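Local atomic coordinates of glycosyl hydrolase, family 38 (Enterococcus faecalis, PDB entry 5KBP), a protein that probably hydrolyses alpha-mannosidic linkages in carbohydrates, as a member of glycoside hydrolase family 38. Residues 36-41 / 238-243; 62-65 / 70-73; 150-155 / 191-196; 228-233 / 261-266. All coordinates share one frame; numbering follows the deposited sequence.

Interaction 1. Residues 36-41 / 238-243; sequences VDNVLD and VQRDIT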
loop_
_atom_site.group_PDB
_atom_site.type_symbol
_atom_site.label_atom_id
_atom_site.label_comp_id
_atom_site.label_asym_id
_atom_site.label_seq_id
_atom_site.Cartn_x
_atom_site.Cartn_y
_atom_site.Cartn_z
ATOM N N VAL A 36 11.728 -8.944 -19.644
ATOM C CA VAL A 36 12.876 -8.093 -19.946
ATOM C C VAL A 36 14.168 -8.901 -19.945
ATOM O O VAL A 36 15.080 -8.622 -20.733
ATOM C CB VAL A 36 12.935 -6.915 -18.956
ATOM C CG1 VAL A 36 14.167 -6.052 -19.211
ATOM C CG2 VAL A 36 11.668 -6.078 -19.057
ATOM N N ASP A 37 14.274 -9.912 -19.078
ATOM C CA ASP A 37 15.441 -10.790 -19.114
ATOM C C ASP A 37 15.579 -11.462 -20.473
ATOM O O ASP A 37 16.687 -11.571 -21.012
ATOM C CB ASP A 37 15.355 -11.845 -18.011
ATOM C CG ASP A 37 15.663 -11.287 -16.638
ATOM O OD1 ASP A 37 16.261 -10.194 -16.556
ATOM O OD2 ASP A 37 15.316 -11.949 -15.638
ATOM N N ASN A 38 14.462 -11.915 -21.047
ATOM C CA ASN A 38 14.503 -12.589 -22.338
ATOM C C ASN A 38 14.712 -11.616 -23.492
ATOM O O ASN A 38 15.344 -11.977 -24.490
ATOM C CB ASN A 38 13.220 -13.395 -22.550
ATOM C CG ASN A 38 13.126 -14.593 -21.623
ATOM O OD1 ASN A 38 14.137 -15.205 -21.279
ATOM N ND2 ASN A 38 11.910 -14.933 -21.213
ATOM N N VAL A 39 14.192 -10.391 -23.382
ATOM C CA VAL A 39 14.417 -9.402 -24.432
ATOM C C VAL A 39 15.886 -9.005 -24.483
ATOM O O VAL A 39 16.487 -8.933 -25.562
ATOM C CB VAL A 39 13.504 -8.179 -24.224
ATOM C CG1 VAL A 39 13.887 -7.063 -25.185
ATOM C CG2 VAL A 39 12.051 -8.570 -24.417
ATOM N N LEU A 40 16.489 -8.745 -23.319
ATOM C CA LEU A 40 17.920 -8.462 -23.274
ATOM C C LEU A 40 18.738 -9.646 -23.769
ATOM O O LEU A 40 19.806 -9.456 -24.363
ATOM C CB LEU A 40 18.337 -8.084 -21.853
ATOM C CG LEU A 40 17.714 -6.808 -21.282
ATOM C CD1 LEU A 40 18.214 -6.540 -19.869
ATOM C CD2 LEU A 40 18.004 -5.626 -22.189
ATOM N N ASP A 41 18.262 -10.869 -23.530
ATOM C CA ASP A 41 18.937 -12.050 -24.060
ATOM C C ASP A 41 18.983 -12.008 -25.583
ATOM O O ASP A 41 20.028 -12.260 -26.193
ATOM C CB ASP A 41 18.224 -13.312 -23.567
ATOM C CG ASP A 41 19.073 -14.566 -23.707
ATOM O OD1 ASP A 41 19.811 -14.696 -24.706
ATOM O OD2 ASP A 41 18.990 -15.431 -22.811
ATOM N N VAL A 238 8.326 -12.463 -25.185
ATOM C CA VAL A 238 8.936 -12.138 -26.467
ATOM C C VAL A 238 9.211 -13.426 -27.234
ATOM O O VAL A 238 9.703 -14.414 -26.670
ATOM C CB VAL A 238 10.211 -11.304 -26.265
ATOM C CG1 VAL A 238 11.239 -12.058 -25.424
ATOM C CG2 VAL A 238 10.794 -10.888 -27.609
ATOM N N GLN A 239 8.863 -13.432 -28.518
ATOM C CA GLN A 239 9.009 -14.624 -29.346
ATOM C C GLN A 239 10.489 -14.899 -29.581
ATOM O O GLN A 239 11.158 -14.166 -30.316
ATOM C CB GLN A 239 8.265 -14.438 -30.666
ATOM C CG GLN A 239 8.343 -15.633 -31.596
ATOM C CD GLN A 239 7.501 -15.453 -32.841
ATOM O OE1 GLN A 239 6.584 -14.631 -32.871
ATOM N NE2 GLN A 239 7.808 -16.220 -33.879
ATOM N N ARG A 240 11.001 -15.962 -28.955
ATOM C CA ARG A 240 12.433 -16.239 -29.001
ATOM C C ARG A 240 12.904 -16.610 -30.403
ATOM O O ARG A 240 14.062 -16.353 -30.749
ATOM C CB ARG A 240 12.778 -17.350 -28.009
ATOM C CG ARG A 240 12.936 -16.864 -26.577
ATOM C CD ARG A 240 12.833 -18.004 -25.578
ATOM N NE ARG A 240 13.509 -17.688 -24.324
ATOM C CZ ARG A 240 13.311 -18.336 -23.181
ATOM N NH1 ARG A 240 12.442 -19.336 -23.125
ATOM N NH2 ARG A 240 13.976 -17.978 -22.090
ATOM N N ASP A 241 12.035 -17.210 -31.217
ATOM C CA ASP A 241 12.387 -17.624 -32.570
ATOM C C ASP A 241 11.865 -16.655 -33.626
ATOM O O ASP A 241 11.573 -17.067 -34.755
ATOM C CB ASP A 241 11.871 -19.037 -32.843
ATOM C CG ASP A 241 10.367 -19.146 -32.693
ATOM O OD1 ASP A 241 9.808 -18.468 -31.807
ATOM O OD2 ASP A 241 9.743 -19.907 -33.461
ATOM N N ILE A 242 11.742 -15.371 -33.281
ATOM C CA ILE A 242 11.213 -14.397 -34.229
ATOM C C ILE A 242 12.156 -14.223 -35.413
ATOM O O ILE A 242 11.709 -13.970 -36.537
ATOM C CB ILE A 242 10.933 -13.058 -33.519
ATOM C CG1 ILE A 242 10.223 -12.084 -34.462
ATOM C CG2 ILE A 242 12.219 -12.447 -32.974
ATOM C CD1 ILE A 242 8.877 -12.578 -34.948
ATOM N N THR A 243 13.465 -14.374 -35.196
ATOM C CA THR A 243 14.418 -14.259 -36.296
ATOM C C THR A 243 14.251 -15.399 -37.294
ATOM O O THR A 243 14.271 -15.174 -38.511
ATOM C CB THR A 243 15.846 -14.225 -35.747
ATOM O OG1 THR A 243 16.144 -12.905 -35.273
ATOM C CG2 THR A 243 16.854 -14.622 -36.813
HETATM O O HOH W 1 9.538 -13.263 -22.238
#
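Val39 and Val238 mark the closest approach of the two backbones, with CA atoms 6.5 Å apart, where helix 25-45 passes the loop that leads into helix 242-252. Both elements belong to the N-terminal family 38 domain, whose three-stranded parallel sheet holds strands 226-231, 7-13 and 256-260. The contact joins the helix that follows the middle strand, 7-13, to the connection that leaves the outer strand, 226-231.

The apolar part centres on Val238. Its CG1 lies between the backbone N and the carbonyl carbon (chi1 60°). From there it reaches Val39 CG2 at 3.7 Å and the CB of Asn38 at 3.7 Å. One methyl thus touches two consecutive residues of the helix. Phe52 of strand 52-53 also packs against both valines.

Beside this apolar patch the contact turns polar and opens toward solvent. The Arg240 chain runs extended from CG to NE and brings the guanidinium to the amide of Asn38. The two planes stand 60° apart, and Asn38 ND2 lies over one guanidinium face. Arg240 NH2 donates to Asn38 OD1 at 2.9 Å, but the N-H...O angle is only 121°, so this bond is weak. Asp41 is near the same guanidinium without touching it. Its carboxylate may add a mild attraction.

Arg240 sits in a type I turn from Gln239 to Ile242, which leads the chain into the next helix. A water accepts from both segments, from Asn38 ND2 at 3.1 Å and from the backbone N of Val238 at 3.3 Å.

Interaction 2. Residues 62-65 / 70-73; sequences DDYL and EKKE. With SO4 (sulfate ion), chain E; SO4 (sulfate ion), chain C.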
loop_
_atom_site.group_PDB
_atom_site.type_symbol
_atom_site.label_atom_id
_atom_site.label_comp_id
_atom_site.label_asym_id
_atom_site.label_seq_id
_atom_site.Cartn_x
_atom_site.Cartn_y
_atom_site.Cartn_z
ATOM N N ASP A 62 12.105 1.253 -14.922
ATOM C CA ASP A 62 12.211 1.449 -13.479
ATOM C C ASP A 62 11.767 0.207 -12.717
ATOM O O ASP A 62 12.427 -0.205 -11.755
ATOM C CB ASP A 62 11.382 2.662 -13.053
ATOM C CG ASP A 62 11.879 3.953 -13.670
ATOM O OD1 ASP A 62 13.080 4.026 -14.004
ATOM O OD2 ASP A 62 11.072 4.894 -13.819
ATOM N N ASP A 63 10.652 -0.401 -13.131
ATOM C CA ASP A 63 10.150 -1.582 -12.437
ATOM C C ASP A 63 11.106 -2.760 -12.564
ATOM O O ASP A 63 11.160 -3.610 -11.670
ATOM C CB ASP A 63 8.771 -1.962 -12.973
ATOM C CG ASP A 63 7.728 -0.892 -12.713
ATOM O OD1 ASP A 63 7.897 -0.117 -11.749
ATOM O OD2 ASP A 63 6.734 -0.831 -13.468
ATOM N N TYR A 64 11.864 -2.826 -13.660
ATOM C CA TYR A 64 12.807 -3.921 -13.849
ATOM C C TYR A 64 14.058 -3.736 -13.000
ATOM O O TYR A 64 14.567 -4.701 -12.420
ATOM C CB TYR A 64 13.179 -4.038 -15.329
ATOM C CG TYR A 64 14.223 -5.094 -15.633
ATOM C CD1 TYR A 64 13.895 -6.444 -15.635
ATOM C CD2 TYR A 64 15.532 -4.739 -15.932
ATOM C CE1 TYR A 64 14.845 -7.411 -15.921
ATOM C CE2 TYR A 64 16.489 -5.699 -16.217
ATOM C CZ TYR A 64 16.140 -7.033 -16.211
ATOM O OH TYR A 64 17.086 -7.993 -16.495
ATOM N N LEU A 65 14.560 -2.504 -12.907
ATOM C CA LEU A 65 15.810 -2.255 -12.201
ATOM C C LEU A 65 15.649 -2.223 -10.689
ATOM O O LEU A 65 16.647 -2.362 -9.974
ATOM C CB LEU A 65 16.432 -0.942 -12.680
ATOM C CG LEU A 65 16.988 -0.979 -14.102
ATOM C CD1 LEU A 65 17.772 0.283 -14.384
ATOM C CD2 LEU A 65 17.857 -2.208 -14.302
ATOM N N GLU A 70 21.640 -4.553 -10.670
ATOM C CA GLU A 70 22.937 -4.782 -11.297
ATOM C C GLU A 70 22.843 -5.000 -12.802
ATOM O O GLU A 70 23.878 -5.207 -13.444
ATOM C CB GLU A 70 23.633 -5.974 -10.637
ATOM C CG GLU A 70 24.083 -5.700 -9.209
ATOM C CD GLU A 70 24.788 -6.883 -8.576
ATOM O OE1 GLU A 70 24.862 -6.933 -7.331
ATOM O OE2 GLU A 70 25.267 -7.763 -9.323
ATOM N N LYS A 71 21.641 -4.958 -13.375
ATOM C CA LYS A 71 21.446 -5.054 -14.814
ATOM C C LYS A 71 21.306 -3.688 -15.474
ATOM O O LYS A 71 20.954 -3.617 -16.656
ATOM C CB LYS A 71 20.211 -5.906 -15.125
ATOM C CG LYS A 71 20.201 -7.271 -14.457
ATOM C CD LYS A 71 21.260 -8.193 -15.040
ATOM C CE LYS A 71 20.941 -8.564 -16.480
ATOM N NZ LYS A 71 21.925 -9.537 -17.029
ATOM N N LYS A 72 21.572 -2.604 -14.739
ATOM C CA LYS A 72 21.355 -1.265 -15.281
ATOM C C LYS A 72 22.266 -0.987 -16.471
ATOM O O LYS A 72 21.840 -0.371 -17.455
ATOM C CB LYS A 72 21.564 -0.213 -14.191
ATOM C CG LYS A 72 21.394 1.216 -14.685
ATOM C CD LYS A 72 21.372 2.215 -13.542
ATOM C CE LYS A 72 21.070 3.614 -14.054
ATOM N NZ LYS A 72 20.878 4.597 -12.952
ATOM N N GLU A 73 23.525 -1.430 -16.401
ATOM C CA GLU A 73 24.442 -1.212 -17.515
ATOM C C GLU A 73 23.988 -1.958 -18.762
ATOM O O GLU A 73 24.134 -1.456 -19.883
ATOM C CB GLU A 73 25.859 -1.631 -17.126
ATOM C CG GLU A 73 26.568 -0.653 -16.202
ATOM C CD GLU A 73 26.652 0.746 -16.781
ATOM O OE1 GLU A 73 26.530 1.718 -16.007
ATOM O OE2 GLU A 73 26.837 0.876 -18.010
HETATM S S SO4 E . 24.307 5.129 -12.412
HETATM O O1 SO4 E . 25.194 4.900 -11.275
HETATM O O2 SO4 E . 22.957 5.401 -11.929
HETATM O O3 SO4 E . 24.291 3.943 -13.262
HETATM O O4 SO4 E . 24.787 6.272 -13.182
HETATM S S SO4 C . 21.563 -13.183 -15.577
HETATM O O1 SO4 C . 22.179 -11.927 -15.159
HETATM O O2 SO4 C . 20.936 -13.827 -14.427
HETATM O O3 SO4 C . 22.589 -14.064 -16.126
HETATM O O4 SO4 C . 20.554 -12.916 -16.598
#
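Leu65 fits against the start of helix 72-80, and this is the tightly packed part of the contact. Leu65 CD1 meets Lys72 CG at 3.8 Å. Leu65 CD2 rests on the backbone, 3.8 Å from Lys72 CA. The two side chains cross at about a right angle. With CG anti to the backbone N (chi1 176°), the Tyr64 ring is carried toward Lys71, and CE2 comes within 3.9 Å of Lys71 CB. The phenol OH lies beside Lys71 CG, but its polar partner is Asp37 OD1, at a doubtfully short distance.

The far ends of both lysines form the loose side. Lys71 bends at chi2 and chi3, and its NZ donates to a sulfate O1 (chain C) at 3.0 Å. Arg68 binds a sulfate here as well. Lys72 runs straight out to the other sulfate (chain E). Lys76 of the same chain and Lys72 of the second subunit also bond to a sulfate, probably this one. Both ions probably come from the crystallisation liquor.

The contact joins two successive helices, 59-65 and 72-80, across a short connection. Tyr64 packs on Ile33, Val36 and Leu40 of helix 25-45. On helix 100-117, Trp117 touches Leu65 and Lys72.

Interaction 3. Residues 150-155 / 191-196; sequences FGRGVK and ANWYSN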
loop_
_atom_site.group_PDB
_atom_site.type_symbol
_atom_site.label_atom_id
_atom_site.label_comp_id
_atom_site.label_asym_id
_atom_site.label_seq_id
_atom_site.Cartn_x
_atom_site.Cartn_y
_atom_site.Cartn_z
ATOM N N PHE A 150 -3.089 4.167 -32.213
ATOM C CA PHE A 150 -4.213 3.859 -31.340
ATOM C C PHE A 150 -4.955 2.645 -31.881
ATOM O O PHE A 150 -4.722 2.197 -33.007
ATOM C CB PHE A 150 -5.162 5.057 -31.203
ATOM C CG PHE A 150 -5.736 5.529 -32.508
ATOM C CD1 PHE A 150 -5.028 6.403 -33.317
ATOM C CD2 PHE A 150 -6.988 5.105 -32.923
ATOM C CE1 PHE A 150 -5.553 6.839 -34.518
ATOM C CE2 PHE A 150 -7.519 5.538 -34.124
ATOM C CZ PHE A 150 -6.801 6.407 -34.922
ATOM N N GLY A 151 -5.866 2.115 -31.067
ATOM C CA GLY A 151 -6.573 0.902 -31.426
ATOM C C GLY A 151 -8.084 0.999 -31.373
ATOM O O GLY A 151 -8.780 0.247 -32.064
ATOM N N ARG A 152 -8.610 1.913 -30.562
ATOM C CA ARG A 152 -10.046 2.063 -30.378
ATOM C C ARG A 152 -10.500 3.447 -30.821
ATOM O O ARG A 152 -9.728 4.412 -30.793
ATOM C CB ARG A 152 -10.443 1.840 -28.913
ATOM C CG ARG A 152 -10.025 0.495 -28.344
ATOM C CD ARG A 152 -10.320 0.427 -26.855
ATOM N NE ARG A 152 -9.936 -0.855 -26.270
ATOM C CZ ARG A 152 -10.774 -1.867 -26.072
ATOM N NH1 ARG A 152 -12.050 -1.748 -26.412
ATOM N NH2 ARG A 152 -10.337 -2.997 -25.533
ATOM N N GLY A 153 -11.768 3.536 -31.230
ATOM C CA GLY A 153 -12.406 4.789 -31.577
ATOM C C GLY A 153 -12.755 4.927 -33.047
ATOM O O GLY A 153 -13.684 5.671 -33.385
ATOM N N VAL A 154 -12.033 4.235 -33.926
ATOM C CA VAL A 154 -12.224 4.346 -35.368
ATOM C C VAL A 154 -12.424 2.952 -35.947
ATOM O O VAL A 154 -11.812 1.982 -35.483
ATOM C CB VAL A 154 -11.030 5.058 -36.044
ATOM C CG1 VAL A 154 -11.291 5.260 -37.530
ATOM C CG2 VAL A 154 -10.755 6.391 -35.370
ATOM N N LYS A 155 -13.286 2.852 -36.961
ATOM C CA LYS A 155 -13.608 1.595 -37.621
ATOM C C LYS A 155 -13.059 1.587 -39.037
ATOM O O LYS A 155 -13.337 2.518 -39.807
ATOM C CB LYS A 155 -15.127 1.383 -37.649
ATOM C CG LYS A 155 -15.584 0.206 -38.492
ATOM C CD LYS A 155 -17.103 0.135 -38.542
ATOM C CE LYS A 155 -17.583 -0.963 -39.477
ATOM N NZ LYS A 155 -17.127 -2.310 -39.041
ATOM N N ALA A 191 -5.763 -1.495 -37.273
ATOM C CA ALA A 191 -7.026 -1.921 -37.868
ATOM C C ALA A 191 -7.277 -3.406 -37.651
ATOM O O ALA A 191 -8.432 -3.846 -37.645
ATOM C CB ALA A 191 -7.046 -1.588 -39.360
ATOM N N ASN A 192 -6.215 -4.191 -37.481
ATOM C CA ASN A 192 -6.318 -5.591 -37.092
ATOM C C ASN A 192 -5.775 -5.819 -35.685
ATOM O O ASN A 192 -5.209 -6.877 -35.396
ATOM C CB ASN A 192 -5.596 -6.483 -38.101
ATOM C CG ASN A 192 -6.415 -6.721 -39.354
ATOM O OD1 ASN A 192 -7.281 -7.595 -39.384
ATOM N ND2 ASN A 192 -6.145 -5.944 -40.396
ATOM N N TRP A 193 -5.932 -4.819 -34.812
ATOM C CA TRP A 193 -5.497 -4.861 -33.418
ATOM C C TRP A 193 -3.978 -4.935 -33.308
ATOM O O TRP A 193 -3.288 -5.207 -34.296
ATOM C CB TRP A 193 -6.158 -6.035 -32.685
ATOM C CG TRP A 193 -6.292 -5.838 -31.206
ATOM C CD1 TRP A 193 -5.832 -6.668 -30.226
ATOM C CD2 TRP A 193 -6.930 -4.741 -30.537
ATOM N NE1 TRP A 193 -6.146 -6.157 -28.990
ATOM C CE2 TRP A 193 -6.818 -4.975 -29.153
ATOM C CE3 TRP A 193 -7.585 -3.585 -30.976
ATOM C CZ2 TRP A 193 -7.337 -4.097 -28.203
ATOM C CZ3 TRP A 193 -8.097 -2.713 -30.030
ATOM C CH2 TRP A 193 -7.969 -2.974 -28.661
ATOM N N TYR A 194 -3.441 -4.680 -32.113
ATOM C CA TYR A 194 -2.000 -4.735 -31.896
ATOM C C TYR A 194 -1.485 -6.157 -31.691
ATOM O O TYR A 194 -0.422 -6.341 -31.085
ATOM C CB TYR A 194 -1.602 -3.852 -30.707
ATOM C CG TYR A 194 -2.356 -4.120 -29.419
ATOM C CD1 TYR A 194 -2.043 -5.212 -28.617
ATOM C CD2 TYR A 194 -3.362 -3.263 -28.991
ATOM C CE1 TYR A 194 -2.724 -5.453 -27.436
ATOM C CE2 TYR A 194 -4.045 -3.495 -27.812
ATOM C CZ TYR A 194 -3.723 -4.591 -27.039
ATOM O OH TYR A 194 -4.405 -4.821 -25.865
ATOM N N SER A 195 -2.206 -7.162 -32.191
ATOM C CA SER A 195 -1.815 -8.554 -32.028
ATOM C C SER A 195 -1.883 -9.342 -33.330
ATOM O O SER A 195 -1.846 -10.577 -33.292
ATOM C CB SER A 195 -2.692 -9.235 -30.973
ATOM O OG SER A 195 -4.065 -9.126 -31.307
ATOM N N ASN A 196 -1.982 -8.665 -34.477
ATOM C CA ASN A 196 -2.128 -9.378 -35.743
ATOM C C ASN A 196 -0.894 -10.208 -36.070
ATOM O O ASN A 196 -1.001 -11.239 -36.743
ATOM C CB ASN A 196 -2.420 -8.391 -36.874
ATOM C CG ASN A 196 -1.293 -7.402 -37.089
ATOM O OD1 ASN A 196 -0.640 -6.970 -36.139
ATOM N ND2 ASN A 196 -1.054 -7.041 -38.344
#
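Trp193 reaches across to Gly151 and Arg152 with the outer rim of its six-membered ring, and van der Waals contact is the first kind of interaction here. Trp193 CZ3 lies 3.7 Å from the carbonyl O of Gly151, which sits at the ring edge, near its plane. The backbones come closest at the same place, with the CA atoms of Gly151 and Trp193 6.2 Å apart. Because Gly151 has no side chain, the indole can come this near. Trp193 CG is roughly anti to the backbone N (chi1 -154°), and the far end of the ring carries the contact.

The second kind is the meeting of flat groups. The Arg152 chain is extended from CG to NE and turns at chi4 (-97°). The guanidinium stands at 90° to the indole, so the two groups are not stacked. Trp193 CH2 lies over one guanidinium face, 3.8 Å from Arg152 NE, while NE itself lies at the indole edge. Over one indole face lies Tyr194 CE2, 3.2 Å above the plane and offset toward the rim. The Tyr194 OH bonds to Asp234.

The contact bridges two loops that leave the C-terminal ends of neighbouring parallel strands, 147-150 and 184-189, of the mixed sheet of the N-terminal family 38 domain. It is a surface contact.

The third kind is charge pairing. Arg152 NE forms a salt bridge with Asp128. The arginine is thus held by an anion while its guanidinium face meets the indole. The Trp193 side chain also touches Asp128.

Interaction 4. Residues 228-233 / 261-266; sequences LMMNGV and SNFDDY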
loop_
_atom_site.group_PDB
_atom_site.type_symbol
_atom_site.label_atom_id
_atom_site.label_comp_id
_atom_site.label_asym_id
_atom_site.label_seq_id
_atom_site.Cartn_x
_atom_site.Cartn_y
_atom_site.Cartn_z
ATOM N N LEU A 228 2.142 -3.221 -41.489
ATOM C CA LEU A 228 2.547 -3.274 -40.090
ATOM C C LEU A 228 2.011 -4.549 -39.451
ATOM O O LEU A 228 0.794 -4.763 -39.410
ATOM C CB LEU A 228 2.046 -2.043 -39.331
ATOM C CG LEU A 228 2.452 -1.936 -37.859
ATOM C CD1 LEU A 228 3.949 -1.719 -37.716
ATOM C CD2 LEU A 228 1.682 -0.824 -37.163
ATOM N N MET A 229 2.918 -5.389 -38.960
ATOM C CA MET A 229 2.573 -6.588 -38.206
ATOM C C MET A 229 3.050 -6.402 -36.771
ATOM O O MET A 229 4.256 -6.284 -36.526
ATOM C CB MET A 229 3.204 -7.837 -38.823
ATOM C CG MET A 229 2.788 -8.115 -40.257
ATOM S SD MET A 229 1.025 -8.423 -40.448
ATOM C CE MET A 229 0.804 -9.821 -39.352
ATOM N N MET A 230 2.110 -6.373 -35.832
ATOM C CA MET A 230 2.424 -6.166 -34.422
ATOM C C MET A 230 2.683 -7.520 -33.772
ATOM O O MET A 230 1.749 -8.289 -33.520
ATOM C CB MET A 230 1.293 -5.414 -33.728
ATOM C CG MET A 230 1.098 -4.000 -34.252
ATOM S SD MET A 230 2.568 -2.976 -34.030
ATOM C CE MET A 230 2.712 -2.993 -32.245
ATOM N N ASN A 231 3.955 -7.805 -33.491
ATOM C CA ASN A 231 4.381 -9.110 -32.984
ATOM C C ASN A 231 4.341 -9.087 -31.456
ATOM O O ASN A 231 5.354 -8.931 -30.770
ATOM C CB ASN A 231 5.763 -9.454 -33.526
ATOM C CG ASN A 231 6.337 -10.716 -32.919
ATOM O OD1 ASN A 231 7.409 -10.691 -32.317
ATOM N ND2 ASN A 231 5.626 -11.826 -33.071
ATOM N N GLY A 232 3.137 -9.251 -30.922
ATOM C CA GLY A 232 2.949 -9.257 -29.485
ATOM C C GLY A 232 1.487 -9.096 -29.133
ATOM O O GLY A 232 0.623 -8.956 -30.004
ATOM N N VAL A 233 1.229 -9.113 -27.824
ATOM C CA VAL A 233 -0.123 -8.998 -27.284
ATOM C C VAL A 233 -0.017 -8.783 -25.773
ATOM O O VAL A 233 1.085 -8.607 -25.242
ATOM C CB VAL A 233 -0.971 -10.237 -27.646
ATOM C CG1 VAL A 233 -0.557 -11.445 -26.824
ATOM C CG2 VAL A 233 -2.474 -9.955 -27.531
ATOM N N SER A 261 11.507 -4.738 -37.726
ATOM C CA SER A 261 11.672 -3.290 -37.736
ATOM C C SER A 261 11.208 -2.644 -36.436
ATOM O O SER A 261 11.229 -3.273 -35.373
ATOM C CB SER A 261 10.914 -2.688 -38.922
ATOM O OG SER A 261 11.296 -1.342 -39.150
ATOM N N ASN A 262 10.794 -1.385 -36.521
ATOM C CA ASN A 262 10.405 -0.605 -35.354
ATOM C C ASN A 262 9.539 0.554 -35.823
ATOM O O ASN A 262 9.456 0.849 -37.018
ATOM C CB ASN A 262 11.632 -0.106 -34.584
ATOM C CG ASN A 262 12.638 0.587 -35.481
ATOM O OD1 ASN A 262 12.468 1.753 -35.835
ATOM N ND2 ASN A 262 13.696 -0.127 -35.850
ATOM N N PHE A 263 8.896 1.217 -34.860
ATOM C CA PHE A 263 7.950 2.274 -35.199
ATOM C C PHE A 263 8.631 3.475 -35.843
ATOM O O PHE A 263 8.026 4.143 -36.689
ATOM C CB PHE A 263 7.176 2.707 -33.956
ATOM C CG PHE A 263 6.002 1.832 -33.646
ATOM C CD1 PHE A 263 4.929 1.767 -34.518
ATOM C CD2 PHE A 263 5.964 1.078 -32.485
ATOM C CE1 PHE A 263 3.842 0.966 -34.243
ATOM C CE2 PHE A 263 4.879 0.274 -32.202
ATOM C CZ PHE A 263 3.816 0.219 -33.083
ATOM N N ASP A 264 9.878 3.767 -35.468
ATOM C CA ASP A 264 10.585 4.894 -36.070
ATOM C C ASP A 264 10.810 4.672 -37.560
ATOM O O ASP A 264 10.580 5.572 -38.376
ATOM C CB ASP A 264 11.915 5.121 -35.353
ATOM C CG ASP A 264 11.732 5.611 -33.934
ATOM O OD1 ASP A 264 10.859 6.476 -33.714
ATOM O OD2 ASP A 264 12.457 5.127 -33.040
ATOM N N ASP A 265 11.262 3.473 -37.935
ATOM C CA ASP A 265 11.512 3.181 -39.343
ATOM C C ASP A 265 10.212 3.057 -40.130
ATOM O O ASP A 265 10.132 3.515 -41.276
ATOM C CB ASP A 265 12.340 1.903 -39.478
ATOM C CG ASP A 265 13.773 2.088 -39.023
ATOM O OD1 ASP A 265 14.221 3.250 -38.932
ATOM O OD2 ASP A 265 14.453 1.072 -38.763
ATOM N N TYR A 266 9.186 2.441 -39.540
ATOM C CA TYR A 266 7.916 2.285 -40.245
ATOM C C TYR A 266 7.263 3.636 -40.511
ATOM O O TYR A 266 6.803 3.907 -41.626
ATOM C CB TYR A 266 6.973 1.382 -39.451
ATOM C CG TYR A 266 5.613 1.220 -40.099
ATOM C CD1 TYR A 266 5.458 0.459 -41.249
ATOM C CD2 TYR A 266 4.487 1.831 -39.562
ATOM C CE1 TYR A 266 4.219 0.308 -41.850
ATOM C CE2 TYR A 266 3.242 1.685 -40.156
ATOM C CZ TYR A 266 3.116 0.922 -41.299
ATOM O OH TYR A 266 1.883 0.772 -41.895
HETATM O O HOH W 2 -0.421 -1.785 -42.291
#
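Leu228 lies between two aromatic residues of helix 263-270, Tyr266 and Phe263. Its CB sits over one face of the Tyr266 ring, 3.7 Å from CZ. From CB the chain runs with CG anti to the backbone N (chi1 -177°) and then divides. CD1 stays over the same tyrosine face as a CH-pi contact, 4.1 Å from the Tyr266 ring centroid and 13° off its normal. Leu228 CD2 takes the other direction and meets Phe263 CE1 at 4.0 Å.

Two residues further along the strand, Met230 bends at chi2 and chi3 and brings its end to Phe263. Met230 CE touches Phe263 CZ at 3.5 Å. Met230 SD makes an oblique Met-aromatic contact, 4.7 Å from the Phe263 ring centroid.

This is strand-to-helix packing in the N-terminal family 38 domain. Strand 226-231 is an outer strand of the three-stranded parallel sheet, and helix 263-270 follows the other outer strand, 256-260. Leu188 of strand 184-189 packs on Leu228, Phe263 and Tyr266. Tyr10 of the middle strand meets Tyr266 edge-to-face.

Asn262 is the N-cap of the helix. Its OD1 accepts from Asp265 N at 3.0 Å, with the donor 36° out of the carbonyl plane. The Tyr266 OH bonds to the backbone O of His226. A water accepts from Leu228 N at 3.0 Å and has a weak link to the same hydroxyl.

In the fold
All four contacts lie in the N-terminal family 38 domain. Interactions 1 and 2 meet directly: Tyr64 of interaction 2 lies against the 36-41 segment of interaction 1, with centres about 17 Å apart. Interaction 4 touches interactions 1 and 3. Asn231 ND2 probably bonds to Gln239 OE1, 3.0 Å away, on the side of interaction 1. Asn196 of interaction 3 probably bonds to the strand backbone at Leu228 and Met230. Interactions 2 and 3 are remote, with nearest atoms about 17 Å apart. The Tyr266 side chain lies about 12 Å from that of Tyr256, a calcium-binding residue, though no calcium is bound to this chain.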